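Local coordinates for leucine-rich repeat protein (Bacteroides thetaiotaomicron, PDB 4ECN) that is of unknown function but, as an extracellular leucine-rich repeat protein, probably binds other proteins through its curved solenoid, at residues D395-L400 / K415-D420; S676-S681 / S700-S705; S401-D406 / N757-Y762; E622-S627 / G647-S652; T356-V361 / K388-D393. All blocks are in the same frame, centred on the assembly; numbering follows the deposited sequence.

How the contacts relate
Contacts 2 and 4 belong to the parallel sheet of the leucine-rich repeat solenoid: both are buried pairs of adjacent strands, and they join directly because strand 675-679 hydrogen-bonds to strand 646-650. Contact 3 sets helix 402-409 on the same sheet further along, combining leucine packing with a serine-carboxylate bond. That helix belongs to a long excursion between strands 351-353 and 452-456. Contact 1, at the surface, holds its flanking loops together by a gripped carboxylate and an arginine; Gln396 touches strands of contacts 2 and 4, Leu400 one of contact 2. Contact 5, buried near the chain's centre where the excursion starts, packs helix 386-391 by apolar and aromatic contacts without a cross-segment hydrogen bond.

Contact 1: residues D395-L400 / K415-D420; sequences DQRLNL and KPIKKD
Asp395 meets Ile417 and Lys418 within the excursion that leaves the leucine-rich repeat sheet between strands 351-353 and 452-456. Its CG stands anti to the backbone N (chi1 -168°), which sets the carboxylate carbon beside Ile417 and Lys418. Asp395 OD1 takes the backbone N of Arg397 at 3.2 Å, closing an Asx turn at the start of the 3-10 segment 396-399, and receives Arg397 NE on its syn lone pair. Asp395 OD2 accepts Arg397 NH2 at 3.0 Å in a salt bridge, again on the syn lone pair, so the guanidinium holds the carboxylate side-on and in plane. Across the contact, Lys418 N reaches Asp395 OD2 at 3.2 Å from above the carboxylate plane. An alanine here would probably leave the Arg397 guanidinium without its charge partner and freer to turn, and Lys418 N without this acceptor. Arg397 itself gives NH1 to Lys415 O at 2.7 Å, with a weak second bond from NH2. Ile417 CG1 lies 3.5 Å above the guanidinium plane, over its centre. With the ammonium groups of Lys415 and Lys418 also close by, Asp395 probably offsets a locally positive patch. Leu398 follows, its side chain sliding past that of Ile417 in the opposite direction, with Leu398 CD2 3.8 Å from Ile417 CG2. Its other methyl, Leu398 CD1, rests 3.6 Å from Lys418 O and touches Asp420 CB.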
# COMPACT_ATOMS: atom_id res chain seq x y z
N ASP A 395 0.07 -10.54 18.28
CA ASP A 395 0.06 -11.68 19.20
C ASP A 395 0.06 -11.14 20.66
O ASP A 395 0.99 -10.43 21.07
CB ASP A 395 1.28 -12.57 18.89
CG ASP A 395 1.32 -13.95 19.52
OD1 ASP A 395 0.94 -14.07 20.71
OD2 ASP A 395 1.82 -14.90 18.86
N GLN A 396 -1.04 -11.41 21.41
CA GLN A 396 -1.26 -10.92 22.78
C GLN A 396 -0.19 -11.39 23.76
O GLN A 396 0.01 -10.73 24.79
CB GLN A 396 -2.63 -11.32 23.33
CG GLN A 396 -3.76 -10.50 22.73
CD GLN A 396 -3.51 -9.02 22.80
OE1 GLN A 396 -3.35 -8.42 23.87
NE2 GLN A 396 -3.46 -8.40 21.65
N ARG A 397 0.54 -12.46 23.40
CA ARG A 397 1.65 -12.97 24.22
C ARG A 397 2.90 -12.03 24.14
O ARG A 397 3.81 -12.23 24.93
CB ARG A 397 2.02 -14.40 23.83
CG ARG A 397 0.87 -15.38 24.11
CD ARG A 397 1.13 -16.76 23.54
NE ARG A 397 1.39 -16.71 22.10
CZ ARG A 397 1.81 -17.74 21.37
NH1 ARG A 397 2.01 -18.93 21.94
NH2 ARG A 397 2.05 -17.59 20.08
N LEU A 398 2.88 -10.96 23.31
CA LEU A 398 3.95 -9.95 23.23
C LEU A 398 3.84 -8.95 24.41
O LEU A 398 4.67 -8.04 24.52
CB LEU A 398 3.91 -9.17 21.89
CG LEU A 398 4.19 -9.94 20.59
CD1 LEU A 398 3.69 -9.17 19.40
CD2 LEU A 398 5.65 -10.27 20.44
N ASN A 399 2.78 -9.10 25.26
CA ASN A 399 2.52 -8.30 26.47
C ASN A 399 3.10 -9.03 27.72
O ASN A 399 3.11 -8.48 28.83
CB ASN A 399 1.01 -8.04 26.63
CG ASN A 399 0.34 -7.29 25.48
OD1 ASN A 399 -0.80 -7.57 25.14
ND2 ASN A 399 1.01 -6.32 24.85
N LEU A 400 3.61 -10.27 27.51
CA LEU A 400 4.27 -11.05 28.55
C LEU A 400 5.69 -10.60 28.66
O LEU A 400 6.21 -9.99 27.72
CB LEU A 400 4.21 -12.55 28.22
CG LEU A 400 2.84 -13.25 28.20
CD1 LEU A 400 2.94 -14.59 27.52
CD2 LEU A 400 2.33 -13.48 29.60
N LYS A 415 2.39 -22.84 20.22
CA LYS A 415 2.78 -22.18 18.97
C LYS A 415 3.74 -21.00 19.26
O LYS A 415 3.59 -20.34 20.29
CB LYS A 415 1.56 -21.69 18.17
CG LYS A 415 0.72 -20.58 18.80
CD LYS A 415 -0.12 -19.85 17.74
CE LYS A 415 -0.73 -18.57 18.27
NZ LYS A 415 -1.34 -17.75 17.19
N PRO A 416 4.76 -20.75 18.40
CA PRO A 416 5.72 -19.66 18.69
C PRO A 416 5.07 -18.28 18.66
O PRO A 416 4.05 -18.08 17.98
CB PRO A 416 6.76 -19.79 17.57
CG PRO A 416 6.07 -20.51 16.48
CD PRO A 416 5.12 -21.46 17.15
N ILE A 417 5.67 -17.33 19.39
CA ILE A 417 5.14 -15.98 19.48
C ILE A 417 5.66 -15.20 18.26
O ILE A 417 6.87 -15.13 18.01
CB ILE A 417 5.49 -15.32 20.84
CG1 ILE A 417 5.00 -16.22 22.00
CG2 ILE A 417 4.85 -13.93 20.92
CD1 ILE A 417 5.44 -15.89 23.31
N LYS A 418 4.69 -14.66 17.48
CA LYS A 418 4.86 -13.90 16.24
C LYS A 418 5.28 -12.46 16.53
O LYS A 418 4.44 -11.68 16.99
CB LYS A 418 3.53 -13.90 15.45
CG LYS A 418 2.99 -15.26 15.05
CD LYS A 418 1.46 -15.29 15.12
CE LYS A 418 0.86 -16.63 14.71
NZ LYS A 418 1.34 -17.78 15.54
N LYS A 419 6.56 -12.07 16.20
CA LYS A 419 7.09 -10.70 16.42
C LYS A 419 6.13 -9.62 15.86
O LYS A 419 5.40 -9.89 14.89
CB LYS A 419 8.50 -10.50 15.81
CG LYS A 419 8.61 -10.65 14.30
CD LYS A 419 9.97 -10.25 13.75
CE LYS A 419 10.08 -10.54 12.26
NZ LYS A 419 11.43 -10.22 11.71
N ASP A 420 6.11 -8.43 16.48
CA ASP A 420 5.23 -7.37 16.00
C ASP A 420 5.81 -6.79 14.70
O ASP A 420 6.86 -6.12 14.69
CB ASP A 420 4.97 -6.28 17.05
CG ASP A 420 3.96 -5.24 16.62
OD1 ASP A 420 3.22 -5.50 15.65
OD2 ASP A 420 3.89 -4.19 17.27
O HOH W 1 1.90 -10.00 16.08

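Contact 2: residues S676-S681 / S700-S705; sequences STVTLS and STIILS
Thr677, Val678 and Thr679 run in parallel beside Thr701, Ile702 and Ile703, the two short strand axes 5.0 Å apart and inclined by only 3°. Ser676 O opens the pairing by accepting two backbone donors, Ser700 N at 2.8 Å and Thr701 N. The bonds then alternate along the strands: Val678 N to Thr701 O, Ile703 N to Val678 O, and Leu680 N to Ile703 O at 2.7 Å. Facing pairs of side chains lie side by side and point the same way. On one face a water stands 2.7 Å from Thr677 OG1 and also bonds Ser700 OG and Thr701 OG1, tying the two strand starts together. Further along this face Ile703 CD1 lies against Thr679 OG1, which faces the side chain of Gln396. The strands flank helix 690-694 in a beta-alpha-beta unit of the leucine-rich repeat solenoid, and the opposite face, with Val678 and Ile702, turns into its core. There the bend at chi2 of Ile702 (77°) turns its CD1 to Val678 CB at 3.9 Å. Beyond the strand ends Leu704 CD2 meets Leu680 CB at 3.7 Å, and Leu692 of the helix packs on both Leu680 and Ile702. Leu680 O accepts Asn683 ND2 and Asn707 ND2.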
# COMPACT_ATOMS: atom_id res chain seq x y z
N SER A 676 -8.80 -17.70 25.17
CA SER A 676 -7.60 -18.37 25.66
C SER A 676 -6.68 -17.40 26.38
O SER A 676 -6.11 -17.78 27.39
CB SER A 676 -6.86 -19.04 24.51
OG SER A 676 -7.72 -19.91 23.79
N THR A 677 -6.54 -16.16 25.88
CA THR A 677 -5.67 -15.14 26.48
C THR A 677 -6.51 -13.91 26.89
O THR A 677 -7.34 -13.41 26.13
CB THR A 677 -4.52 -14.75 25.54
OG1 THR A 677 -3.73 -15.91 25.23
CG2 THR A 677 -3.61 -13.69 26.13
N VAL A 678 -6.28 -13.44 28.13
CA VAL A 678 -6.95 -12.28 28.71
C VAL A 678 -5.87 -11.33 29.16
O VAL A 678 -5.04 -11.71 29.99
CB VAL A 678 -7.95 -12.64 29.84
CG1 VAL A 678 -8.52 -11.39 30.49
CG2 VAL A 678 -9.07 -13.53 29.30
N THR A 679 -5.81 -10.12 28.54
CA THR A 679 -4.79 -9.13 28.87
C THR A 679 -5.41 -8.05 29.71
O THR A 679 -6.32 -7.36 29.25
CB THR A 679 -4.11 -8.56 27.63
OG1 THR A 679 -3.79 -9.61 26.71
CG2 THR A 679 -2.88 -7.71 27.98
N LEU A 680 -4.93 -7.93 30.94
CA LEU A 680 -5.43 -6.96 31.90
C LEU A 680 -4.27 -6.20 32.53
O LEU A 680 -4.42 -5.65 33.62
CB LEU A 680 -6.27 -7.66 32.97
CG LEU A 680 -7.65 -8.19 32.55
CD1 LEU A 680 -8.17 -9.21 33.54
CD2 LEU A 680 -8.62 -7.06 32.32
N SER A 681 -3.13 -6.13 31.83
CA SER A 681 -1.94 -5.42 32.29
C SER A 681 -2.17 -3.91 32.17
O SER A 681 -2.98 -3.49 31.33
CB SER A 681 -0.70 -5.86 31.53
OG SER A 681 -0.88 -5.68 30.14
N SER A 700 -6.02 -19.77 29.34
CA SER A 700 -4.74 -20.50 29.41
C SER A 700 -3.57 -19.56 29.70
O SER A 700 -2.54 -20.02 30.18
CB SER A 700 -4.49 -21.26 28.12
OG SER A 700 -4.35 -20.38 27.03
N THR A 701 -3.72 -18.25 29.39
CA THR A 701 -2.73 -17.20 29.67
C THR A 701 -3.47 -16.02 30.28
O THR A 701 -4.44 -15.54 29.68
CB THR A 701 -1.94 -16.81 28.40
OG1 THR A 701 -1.42 -17.98 27.77
CG2 THR A 701 -0.80 -15.87 28.69
N ILE A 702 -3.05 -15.57 31.50
CA ILE A 702 -3.67 -14.41 32.16
C ILE A 702 -2.57 -13.39 32.34
O ILE A 702 -1.56 -13.69 32.97
CB ILE A 702 -4.43 -14.76 33.50
CG1 ILE A 702 -5.27 -13.58 34.01
CG2 ILE A 702 -3.52 -15.32 34.61
CD1 ILE A 702 -6.48 -13.38 33.33
N ILE A 703 -2.72 -12.19 31.73
CA ILE A 703 -1.67 -11.17 31.83
C ILE A 703 -2.20 -10.08 32.77
O ILE A 703 -3.09 -9.32 32.39
CB ILE A 703 -1.18 -10.65 30.44
CG1 ILE A 703 -0.94 -11.81 29.45
CG2 ILE A 703 0.09 -9.81 30.59
CD1 ILE A 703 -0.62 -11.41 28.06
N LEU A 704 -1.69 -10.07 34.01
CA LEU A 704 -2.09 -9.13 35.07
C LEU A 704 -0.92 -8.27 35.56
O LEU A 704 -0.96 -7.80 36.70
CB LEU A 704 -2.68 -9.88 36.26
CG LEU A 704 -4.09 -10.43 36.07
CD1 LEU A 704 -4.37 -11.56 37.06
CD2 LEU A 704 -5.15 -9.33 36.09
N SER A 705 0.10 -8.02 34.69
CA SER A 705 1.26 -7.23 35.07
C SER A 705 0.87 -5.77 35.17
O SER A 705 -0.10 -5.36 34.56
CB SER A 705 2.43 -7.43 34.10
OG SER A 705 2.26 -6.83 32.83
O HOH W 2 -3.01 -18.45 25.61

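Contact 3: residues S401-D406 / N757-Y762; sequences SDLLQD and NMDVSY
Ser401 and Asp759 make the one hydrogen bond between segments 401-406 and 757-762: Ser401 OG donates to Asp759 OD2 at 2.7 Å, using the anti lone pair of that oxygen. The same OG accepts Leu404 N at 3.3 Å as the N-cap of the helix, so the hydroxyl links helix start to carboxylate. The other oxygen, Asp759 OD1, serves its own chain. It takes Ser761 N at 3.0 Å in an Asx turn and Ser761 OG on its syn lone pair, while Ser761 OG also bonds Arg784 N. With an alanine in place of this aspartate, Ser401 OG would probably lose its acceptor and the turn to Ser761 the oxygen that closes it. A negative charge beside a helix N-terminus is likely to be favourable. The helix lies on the concave face of the parallel leucine-rich repeat sheet, nearly antiparallel to this strand (174°), with 8.3 Å between the axes of the two short segments. Strands 732-734 and 780-782 flank the strand. Van der Waals packing rests on two leucines. Leu404 CD2 reaches Asn757 CB at 3.6 Å, and Leu404 CD1 touches Asp759 CB at 3.8 Å; this side chain extends over Thr732 and Asp734 as well. Leu403 has its CG anti to the backbone N (chi1 160°), directed toward the strand. Leu403 CD2 lies against the carboxylate, 3.5 Å from Asp759 OD2.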
# COMPACT_ATOMS: atom_id res chain seq x y z
N SER A 401 6.34 -10.94 29.77
CA SER A 401 7.75 -10.63 29.99
C SER A 401 8.62 -11.41 29.03
O SER A 401 8.20 -12.47 28.55
CB SER A 401 8.16 -10.97 31.42
OG SER A 401 8.06 -12.37 31.68
N ASP A 402 9.88 -10.94 28.83
CA ASP A 402 10.82 -11.63 27.96
C ASP A 402 11.01 -13.05 28.47
O ASP A 402 10.91 -13.95 27.65
CB ASP A 402 12.15 -10.89 27.83
CG ASP A 402 12.05 -9.60 27.00
OD1 ASP A 402 10.94 -9.00 26.94
OD2 ASP A 402 13.09 -9.17 26.45
N LEU A 403 11.12 -13.27 29.80
CA LEU A 403 11.21 -14.62 30.39
C LEU A 403 10.08 -15.55 29.90
O LEU A 403 10.37 -16.66 29.45
CB LEU A 403 11.16 -14.53 31.94
CG LEU A 403 10.76 -15.80 32.73
CD1 LEU A 403 11.79 -16.91 32.60
CD2 LEU A 403 10.52 -15.49 34.17
N LEU A 404 8.80 -15.09 30.02
CA LEU A 404 7.63 -15.91 29.70
C LEU A 404 7.51 -16.14 28.20
O LEU A 404 7.05 -17.20 27.80
CB LEU A 404 6.33 -15.28 30.25
CG LEU A 404 6.26 -15.09 31.80
CD1 LEU A 404 4.90 -14.72 32.24
CD2 LEU A 404 6.67 -16.34 32.55
N GLN A 405 8.01 -15.22 27.39
CA GLN A 405 7.98 -15.40 25.94
C GLN A 405 8.98 -16.44 25.54
O GLN A 405 8.64 -17.33 24.78
CB GLN A 405 8.25 -14.08 25.21
CG GLN A 405 7.15 -13.03 25.39
CD GLN A 405 7.36 -11.89 24.45
OE1 GLN A 405 7.73 -12.07 23.28
NE2 GLN A 405 7.09 -10.69 24.91
N ASP A 406 10.20 -16.38 26.10
CA ASP A 406 11.29 -17.32 25.86
C ASP A 406 10.82 -18.73 26.20
O ASP A 406 10.93 -19.61 25.35
CB ASP A 406 12.52 -16.92 26.69
CG ASP A 406 13.13 -15.60 26.26
OD1 ASP A 406 12.83 -15.13 25.12
OD2 ASP A 406 13.93 -15.02 27.05
N ASN A 757 4.48 -21.43 32.99
CA ASN A 757 5.25 -20.20 33.05
C ASN A 757 4.66 -19.20 34.03
O ASN A 757 3.47 -18.86 33.94
CB ASN A 757 5.30 -19.58 31.65
CG ASN A 757 5.29 -20.59 30.54
OD1 ASN A 757 6.20 -21.42 30.42
ND2 ASN A 757 4.18 -20.64 29.80
N MSE A 758 5.49 -18.70 34.96
CA MSE A 758 5.03 -17.71 35.93
C MSE A 758 6.11 -16.68 36.22
O MSE A 758 7.26 -17.04 36.46
CB MSE A 758 4.55 -18.35 37.24
CG MSE A 758 3.89 -17.33 38.15
SE MSE A 758 2.78 -18.11 39.49
CE MSE A 758 2.36 -16.54 40.47
N ASP A 759 5.72 -15.41 36.22
CA ASP A 759 6.64 -14.31 36.51
C ASP A 759 6.04 -13.38 37.57
O ASP A 759 4.99 -12.76 37.34
CB ASP A 759 7.00 -13.54 35.23
CG ASP A 759 8.31 -12.76 35.29
OD1 ASP A 759 8.78 -12.47 36.41
OD2 ASP A 759 8.85 -12.43 34.22
N VAL A 760 6.69 -13.33 38.74
CA VAL A 760 6.29 -12.47 39.85
C VAL A 760 7.41 -11.44 40.12
O VAL A 760 7.52 -10.93 41.24
CB VAL A 760 5.89 -13.23 41.15
CG1 VAL A 760 4.49 -13.78 41.04
CG2 VAL A 760 6.88 -14.32 41.53
N SER A 761 8.22 -11.11 39.07
CA SER A 761 9.29 -10.12 39.18
C SER A 761 8.72 -8.75 39.47
O SER A 761 7.62 -8.43 39.00
CB SER A 761 10.13 -10.07 37.91
OG SER A 761 10.79 -11.31 37.74
N TYR A 762 9.47 -7.92 40.25
CA TYR A 762 9.08 -6.56 40.64
C TYR A 762 7.80 -6.64 41.46
O TYR A 762 6.71 -6.33 40.98
CB TYR A 762 8.94 -5.64 39.42
CG TYR A 762 10.24 -5.44 38.65
CD1 TYR A 762 10.62 -6.33 37.64
CD2 TYR A 762 11.06 -4.35 38.89
CE1 TYR A 762 11.80 -6.15 36.93
CE2 TYR A 762 12.24 -4.15 38.17
CZ TYR A 762 12.62 -5.07 37.21
OH TYR A 762 13.80 -4.88 36.51

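Contact 4: residues E622-S627 / G647-S652; sequences EGLGFS and GSVDFS
Glu622 O is shared by two backbone donors of the neighbouring strand, Ser648 N at 3.0 Å and, in a weak bond, Gly647 N. From there strands 623-625 and 648-650 run parallel, their axes 4.8 Å apart and at 12° to each other, in the parallel sheet of the leucine-rich repeat solenoid, with Gly625 continuing the backbone bonding to strand 596-601. Leu624 N gives to Ser648 O, Asp650 N to Leu624 O, and Phe626 N to Asp650 O at 2.9 Å. Leu624 O also receives a water at 2.7 Å.

On the face carrying Ser648 and Asp650, the facing strand offers only glycines. Ser648 OG lies 3.6 Å from Gly623 CA, and Gln396 of the overlying excursion touches both Ser648 and Asp650. The Asp650 carboxylate is held from several sides: OD1 accepts Ser652 N, closing an Asx turn, and Ser652 OG at 2.7 Å, while OD2 takes Tyr394 OH and touches Ser627 CB. Ser627 OG turns instead to Asp603.

On the opposite face Leu624 CD1 meets Val649 CG1, and past the strand ends two phenylalanines point the same way into the core. In both, CG stands anti to the carbonyl carbon, a shared setting that lets the rings lie side by side; their planes are close to parallel (11°) but offset, with little ring overlap. Phe626 CD1 comes to 3.4 Å from Phe651 CE1. The chemistry thus splits by face: aliphatic and aromatic groups fill the solenoid interior, while the other face, with no side chains on Gly623 and Gly625, carries Ser648, Asp650 and the covering loop.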
# COMPACT_ATOMS: atom_id res chain seq x y z
N GLU A 622 -10.84 -13.88 16.43
CA GLU A 622 -9.49 -14.22 16.86
C GLU A 622 -9.14 -13.34 18.09
O GLU A 622 -9.21 -13.85 19.20
CB GLU A 622 -8.45 -14.12 15.72
CG GLU A 622 -7.03 -14.45 16.16
CD GLU A 622 -6.77 -15.70 16.99
OE1 GLU A 622 -7.27 -16.79 16.63
OE2 GLU A 622 -6.03 -15.58 17.99
N GLY A 623 -8.86 -12.05 17.90
CA GLY A 623 -8.52 -11.13 18.98
C GLY A 623 -9.23 -9.80 18.88
O GLY A 623 -9.29 -9.17 17.80
N LEU A 624 -9.82 -9.37 20.01
CA LEU A 624 -10.55 -8.11 20.16
C LEU A 624 -9.70 -7.08 20.89
O LEU A 624 -8.96 -7.44 21.80
CB LEU A 624 -11.83 -8.39 20.93
CG LEU A 624 -12.75 -9.48 20.39
CD1 LEU A 624 -13.89 -9.69 21.33
CD2 LEU A 624 -13.31 -9.12 19.02
N GLY A 625 -9.80 -5.81 20.49
CA GLY A 625 -9.00 -4.75 21.09
C GLY A 625 -9.80 -3.68 21.78
O GLY A 625 -10.67 -3.05 21.16
N PHE A 626 -9.53 -3.49 23.09
CA PHE A 626 -10.16 -2.46 23.92
C PHE A 626 -9.08 -1.74 24.73
O PHE A 626 -9.39 -1.07 25.72
CB PHE A 626 -11.22 -3.06 24.87
CG PHE A 626 -12.17 -4.07 24.28
CD1 PHE A 626 -11.86 -5.42 24.28
CD2 PHE A 626 -13.39 -3.66 23.75
CE1 PHE A 626 -12.74 -6.35 23.75
CE2 PHE A 626 -14.28 -4.59 23.22
CZ PHE A 626 -13.95 -5.93 23.22
N SER A 627 -7.81 -1.91 24.33
CA SER A 627 -6.69 -1.33 25.05
C SER A 627 -6.64 0.16 24.88
O SER A 627 -7.22 0.70 23.94
CB SER A 627 -5.38 -1.93 24.57
OG SER A 627 -5.03 -1.39 23.31
N GLY A 647 -9.50 -16.27 20.49
CA GLY A 647 -8.06 -16.29 20.75
C GLY A 647 -7.66 -15.41 21.93
O GLY A 647 -6.86 -15.84 22.77
N SER A 648 -8.25 -14.19 22.02
CA SER A 648 -7.89 -13.26 23.08
C SER A 648 -8.79 -11.98 23.20
O SER A 648 -9.44 -11.56 22.23
CB SER A 648 -6.46 -12.77 22.85
OG SER A 648 -6.30 -12.20 21.56
N VAL A 649 -8.74 -11.34 24.38
CA VAL A 649 -9.33 -10.04 24.62
C VAL A 649 -8.23 -9.18 25.17
O VAL A 649 -7.49 -9.65 26.06
CB VAL A 649 -10.60 -10.02 25.51
CG1 VAL A 649 -11.79 -10.58 24.77
CG2 VAL A 649 -10.38 -10.75 26.84
N ASP A 650 -8.05 -7.96 24.63
CA ASP A 650 -7.00 -7.05 25.11
C ASP A 650 -7.63 -5.84 25.82
O ASP A 650 -8.27 -4.97 25.19
CB ASP A 650 -6.08 -6.59 23.97
CG ASP A 650 -4.95 -5.63 24.36
OD1 ASP A 650 -4.58 -5.59 25.57
OD2 ASP A 650 -4.41 -4.96 23.44
N PHE A 651 -7.43 -5.78 27.14
CA PHE A 651 -7.92 -4.70 27.98
C PHE A 651 -6.77 -3.98 28.67
O PHE A 651 -6.96 -3.35 29.70
CB PHE A 651 -8.90 -5.25 29.03
CG PHE A 651 -10.21 -5.76 28.49
CD1 PHE A 651 -11.20 -4.89 28.08
CD2 PHE A 651 -10.49 -7.12 28.51
CE1 PHE A 651 -12.43 -5.36 27.63
CE2 PHE A 651 -11.72 -7.60 28.07
CZ PHE A 651 -12.68 -6.72 27.62
N SER A 652 -5.57 -4.08 28.10
CA SER A 652 -4.39 -3.42 28.66
C SER A 652 -4.54 -1.90 28.59
O SER A 652 -5.28 -1.39 27.75
CB SER A 652 -3.11 -3.86 27.94
OG SER A 652 -3.12 -3.54 26.56
O HOH W 3 -6.74 -8.91 21.38

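Contact 5: residues T356-V361 / K388-D393; sequences THSETV and KKMFLD
Met390, modelled as selenomethionine, extends from helix 386-391 into the bend formed by His357, Ser358 and Val361. Its CG stands anti to the backbone N (chi1 178°), directed at that bend, and the chain bends further out. The terminal methyl does most of the touching: Met390 CE lies 3.3 Å from His357 O. On another side Met390 CE is 3.8 Å from Val361 CG2, the Val361 and Met390 side chains sliding past each other in opposite directions. The SE atom of Met390 sits 3.9 Å from Ser358 OG, a hydroxyl hydrogen-bonded with Ser362 OG, and it also lies at the edge of the His357 ring, near its plane.

His357 is the second main contributor. It belongs to a type I turn from Thr356 to Glu359 that follows strand 351-353 of the leucine-rich repeat sheet and leads into helix 359-362, at the start of the long excursion containing helix 386-391. The imidazole is fixed at both nitrogens, ND1 by Glu497 OE1 and NE2 by His386 ND1, which leaves its carbon edge to the contact. CD2 of His357 approaches Phe391 CE2 at 4.1 Å, the two side chains crossing at a slant.

Phe391 completes the group. His357 O lies at the edge of its ring, near the plane, 4.1 Å from Phe391 CZ. Over one face, Met390 CG stands 3.6 Å above the centre of the Phe391 ring, so the two helix neighbours pack on each other. Ile423 touches both of them, and Tyr499 of strand 495-499 packs against His357 and Phe391.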
# COMPACT_ATOMS: atom_id res chain seq x y z
N THR A 356 -3.09 3.44 -2.20
CA THR A 356 -3.23 2.30 -1.29
C THR A 356 -2.63 2.63 0.06
O THR A 356 -1.69 3.41 0.15
CB THR A 356 -2.54 1.09 -1.94
OG1 THR A 356 -3.43 0.56 -2.91
CG2 THR A 356 -2.20 0.02 -1.02
N HIS A 357 -3.18 2.03 1.12
CA HIS A 357 -2.66 2.20 2.47
C HIS A 357 -1.25 1.59 2.61
O HIS A 357 -0.49 1.99 3.49
CB HIS A 357 -3.62 1.56 3.49
CG HIS A 357 -3.90 0.12 3.25
ND1 HIS A 357 -4.92 -0.28 2.41
CD2 HIS A 357 -3.26 -0.98 3.72
CE1 HIS A 357 -4.86 -1.60 2.39
NE2 HIS A 357 -3.89 -2.06 3.17
N SER A 358 -0.90 0.67 1.69
CA SER A 358 0.34 -0.11 1.61
C SER A 358 1.35 0.47 0.57
O SER A 358 2.47 -0.04 0.48
CB SER A 358 -0.03 -1.55 1.23
OG SER A 358 1.00 -2.48 1.54
N GLU A 359 0.97 1.52 -0.18
CA GLU A 359 1.76 2.13 -1.25
C GLU A 359 3.23 2.45 -0.80
O GLU A 359 4.18 2.05 -1.48
CB GLU A 359 1.05 3.41 -1.73
CG GLU A 359 1.15 3.75 -3.22
CD GLU A 359 0.27 4.91 -3.63
OE1 GLU A 359 -0.59 5.32 -2.81
OE2 GLU A 359 0.47 5.46 -4.74
N THR A 360 3.41 3.11 0.35
CA THR A 360 4.76 3.48 0.83
C THR A 360 5.57 2.27 1.34
O THR A 360 6.79 2.35 1.50
CB THR A 360 4.67 4.51 1.93
OG1 THR A 360 3.82 3.98 2.95
CG2 THR A 360 4.14 5.84 1.42
N VAL A 361 4.89 1.16 1.59
CA VAL A 361 5.52 -0.05 2.08
C VAL A 361 5.84 -0.98 0.91
O VAL A 361 6.97 -1.39 0.79
CB VAL A 361 4.60 -0.73 3.13
CG1 VAL A 361 5.04 -2.15 3.47
CG2 VAL A 361 4.48 0.13 4.38
N LYS A 388 -5.99 -4.72 8.52
CA LYS A 388 -6.01 -5.29 9.87
C LYS A 388 -4.64 -5.86 10.24
O LYS A 388 -4.15 -5.55 11.32
CB LYS A 388 -7.10 -6.37 9.95
CG LYS A 388 -7.48 -6.73 11.37
CD LYS A 388 -8.71 -7.62 11.43
CE LYS A 388 -8.50 -9.09 11.11
NZ LYS A 388 -8.09 -9.88 12.30
N LYS A 389 -4.01 -6.64 9.34
CA LYS A 389 -2.72 -7.30 9.59
C LYS A 389 -1.58 -6.29 9.62
O LYS A 389 -0.64 -6.44 10.43
CB LYS A 389 -2.42 -8.40 8.52
CG LYS A 389 -3.47 -9.54 8.52
CD LYS A 389 -3.13 -10.72 7.58
CE LYS A 389 -4.34 -11.39 6.92
NZ LYS A 389 -4.64 -10.84 5.55
N MSE A 390 -1.66 -5.26 8.77
CA MSE A 390 -0.63 -4.23 8.67
C MSE A 390 -0.62 -3.28 9.84
O MSE A 390 0.46 -2.81 10.17
CB MSE A 390 -0.80 -3.41 7.39
CG MSE A 390 0.21 -2.26 7.24
SE MSE A 390 0.71 -1.92 5.43
CE MSE A 390 0.92 -0.17 5.52
N PHE A 391 -1.79 -2.96 10.46
CA PHE A 391 -1.78 -1.97 11.53
C PHE A 391 -2.47 -2.35 12.82
O PHE A 391 -2.34 -1.57 13.77
CB PHE A 391 -2.49 -0.70 11.06
CG PHE A 391 -1.97 -0.05 9.80
CD1 PHE A 391 -0.81 0.72 9.83
CD2 PHE A 391 -2.66 -0.16 8.61
CE1 PHE A 391 -0.33 1.32 8.67
CE2 PHE A 391 -2.19 0.47 7.45
CZ PHE A 391 -1.05 1.22 7.50
N LEU A 392 -3.27 -3.43 12.90
CA LEU A 392 -4.06 -3.57 14.12
C LEU A 392 -3.74 -4.82 14.92
O LEU A 392 -3.53 -4.70 16.13
CB LEU A 392 -5.56 -3.54 13.79
CG LEU A 392 -6.02 -2.41 12.82
CD1 LEU A 392 -7.42 -2.65 12.27
CD2 LEU A 392 -5.78 -1.01 13.39
N ASP A 393 -3.74 -5.99 14.29
CA ASP A 393 -3.50 -7.25 15.00
C ASP A 393 -2.08 -7.43 15.47
O ASP A 393 -1.13 -7.06 14.75
CB ASP A 393 -3.83 -8.45 14.09
CG ASP A 393 -5.27 -8.66 13.70
OD1 ASP A 393 -6.16 -8.40 14.55
OD2 ASP A 393 -5.51 -9.23 12.61